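Local coordinates for protein acetyl xylan esterase (Metagenome, PDB 6XYC) that probably removes both acetyl and feruloyl ester groups from complex natural xylans, as a bifunctional carbohydrate esterase of the alpha/beta hydrolase fold, at residues Y100-A105 / H161-V166. Residues are numbered along the deposited sequence; the frame is centred on the assembly and turned at random.
Sequences YVRSNA and HVDAVV
H161 meets R102 twice, through its carbonyl and through its ring. Its O atom takes both end nitrogens of the guanidinium. R102 NH1 lies 2.9 Å from H161 O, in the carbonyl plane and on a lone pair. R102 NH2 also stands 2.9 Å from H161 O, but comes from above that plane. Both bonds are bent, because two N-H groups of one flat guanidinium converge on a single atom. The imidazole of H161 lies flat against one face of the guanidinium. The planes are 11° apart and R102 NH2 sits over the rim of the ring, 3.1 Å from H161 CE1. CG of R102 is anti to its backbone N (chi1 177°), and the chain then bends at chi3, which brings the head group over the ring. D163 comes next. Its OD2 accepts from H161 NE2 at 2.9 Å, which helps fix the ring's rotation and may make the imidazole more electron-rich. Its OD1 is 4.2 Å from R102 NH2, too far for a salt bridge. A water bridges the two instead, accepting from NH2 and donating to OD1. A leucine in place of R102 would probably leave the H161 carbonyl without its two donors and the imidazole without its stacking partner. OD1 also accepts from the backbone N of I115, and R102 NH1 has a second acceptor in G159 O. This surface contact ties the C-terminal end of helix 89-103 to the loop entering strand 164-168. That strand lies beside parallel strand 114-120 in the central, largely parallel sheet of the alpha/beta hydrolase fold, and helix 269-284 packs on A164 and V166.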
loop_
_atom_site.group_PDB
_atom_site.type_symbol
_atom_site.label_atom_id
_atom_site.label_comp_id
_atom_site.label_asym_id
_atom_site.label_seq_id
_atom_site.Cartn_x
_atom_site.Cartn_y
_atom_site.Cartn_z
ATOM N N TYR A 100 9.498 -6.228 -9.722
ATOM C CA TYR A 100 10.635 -5.507 -10.282
ATOM C C TYR A 100 11.701 -5.264 -9.225
ATOM O O TYR A 100 12.898 -5.444 -9.479
ATOM C CB TYR A 100 10.176 -4.181 -10.883
ATOM C CG TYR A 100 11.323 -3.373 -11.434
ATOM C CD1 TYR A 100 12.042 -2.502 -10.628
ATOM C CD2 TYR A 100 11.701 -3.503 -12.758
ATOM C CE1 TYR A 100 13.096 -1.771 -11.130
ATOM C CE2 TYR A 100 12.752 -2.782 -13.268
ATOM C CZ TYR A 100 13.448 -1.915 -12.453
ATOM O OH TYR A 100 14.495 -1.188 -12.967
ATOM N N VAL A 101 11.283 -4.839 -8.032
ATOM C CA VAL A 101 12.235 -4.530 -6.971
ATOM C C VAL A 101 12.934 -5.799 -6.500
ATOM O O VAL A 101 14.162 -5.836 -6.361
ATOM C CB VAL A 101 11.520 -3.815 -5.810
ATOM C CG1 VAL A 101 12.452 -3.666 -4.629
ATOM C CG2 VAL A 101 11.000 -2.455 -6.261
ATOM N N ARG A 102 12.165 -6.864 -6.249
ATOM C CA ARG A 102 12.761 -8.112 -5.784
ATOM C C ARG A 102 13.737 -8.663 -6.815
ATOM O O ARG A 102 14.858 -9.062 -6.478
ATOM C CB ARG A 102 11.671 -9.141 -5.478
ATOM C CG ARG A 102 12.211 -10.499 -5.053
ATOM C CD ARG A 102 11.139 -11.370 -4.412
ATOM N NE ARG A 102 10.898 -11.015 -3.017
ATOM C CZ ARG A 102 9.753 -10.524 -2.558
ATOM N NH1 ARG A 102 8.733 -10.329 -3.381
ATOM N NH2 ARG A 102 9.626 -10.226 -1.273
ATOM N N SER A 103 13.326 -8.686 -8.086
ATOM C CA SER A 103 14.183 -9.249 -9.124
ATOM C C SER A 103 15.456 -8.428 -9.298
ATOM O O SER A 103 16.541 -8.990 -9.485
ATOM C CB SER A 103 13.421 -9.336 -10.448
ATOM O OG SER A 103 14.245 -9.829 -11.490
ATOM N N ASN A 104 15.346 -7.101 -9.235
ATOM C CA ASN A 104 16.460 -6.206 -9.523
ATOM C C ASN A 104 17.155 -5.697 -8.266
ATOM O O ASN A 104 17.926 -4.735 -8.343
ATOM C CB ASN A 104 15.961 -5.031 -10.365
ATOM C CG ASN A 104 15.530 -5.455 -11.761
ATOM O OD1 ASN A 104 16.371 -5.754 -12.612
ATOM N ND2 ASN A 104 14.224 -5.495 -12.000
ATOM N N ALA A 105 16.927 -6.342 -7.120
ATOM C CA ALA A 105 17.436 -5.831 -5.851
ATOM C C ALA A 105 18.941 -5.604 -5.896
ATOM O O ALA A 105 19.437 -4.553 -5.472
ATOM C CB ALA A 105 17.077 -6.801 -4.723
ATOM N N HIS A 161 5.466 -11.273 -3.061
ATOM C CA HIS A 161 5.034 -11.226 -1.671
ATOM C C HIS A 161 5.697 -10.069 -0.927
ATOM O O HIS A 161 6.786 -9.610 -1.286
ATOM C CB HIS A 161 5.351 -12.553 -0.979
ATOM C CG HIS A 161 6.684 -12.583 -0.299
ATOM N ND1 HIS A 161 7.835 -13.001 -0.933
ATOM C CD2 HIS A 161 7.045 -12.261 0.967
ATOM C CE1 HIS A 161 8.849 -12.928 -0.088
ATOM N NE2 HIS A 161 8.397 -12.478 1.070
ATOM N N VAL A 162 5.002 -9.580 0.098
ATOM C CA VAL A 162 5.514 -8.558 0.999
ATOM C C VAL A 162 5.646 -9.169 2.386
ATOM O O VAL A 162 4.912 -10.093 2.747
ATOM C CB VAL A 162 4.612 -7.302 1.039
ATOM C CG1 VAL A 162 4.674 -6.552 -0.288
ATOM C CG2 VAL A 162 3.182 -7.685 1.382
ATOM N N ASP A 163 6.574 -8.627 3.178
ATOM C CA ASP A 163 6.920 -9.228 4.462
ATOM C C ASP A 163 6.268 -8.546 5.656
ATOM O O ASP A 163 6.212 -9.149 6.738
ATOM C CB ASP A 163 8.436 -9.222 4.667
ATOM C CG ASP A 163 9.162 -10.080 3.658
ATOM O OD1 ASP A 163 9.976 -9.536 2.890
ATOM O OD2 ASP A 163 8.919 -11.302 3.632
ATOM N N ALA A 164 5.776 -7.319 5.489
ATOM C CA ALA A 164 5.145 -6.567 6.565
ATOM C C ALA A 164 4.414 -5.392 5.939
ATOM O O ALA A 164 4.778 -4.930 4.850
ATOM C CB ALA A 164 6.174 -6.081 7.594
ATOM N N VAL A 165 3.379 -4.918 6.624
ATOM C CA VAL A 165 2.509 -3.879 6.091
ATOM C C VAL A 165 2.301 -2.814 7.154
ATOM O O VAL A 165 2.085 -3.132 8.328
ATOM C CB VAL A 165 1.149 -4.447 5.640
ATOM C CG1 VAL A 165 0.234 -3.319 5.156
ATOM C CG2 VAL A 165 1.330 -5.511 4.565
ATOM N N VAL A 166 2.358 -1.549 6.747
ATOM C CA VAL A 166 1.901 -0.433 7.573
ATOM C C VAL A 166 0.803 0.287 6.803
ATOM O O VAL A 166 1.039 0.802 5.700
ATOM C CB VAL A 166 3.038 0.528 7.943
ATOM C CG1 VAL A 166 2.474 1.738 8.679
ATOM C CG2 VAL A 166 4.064 -0.183 8.805
HETATM O O HOH W 1 11.507 -10.801 0.952
#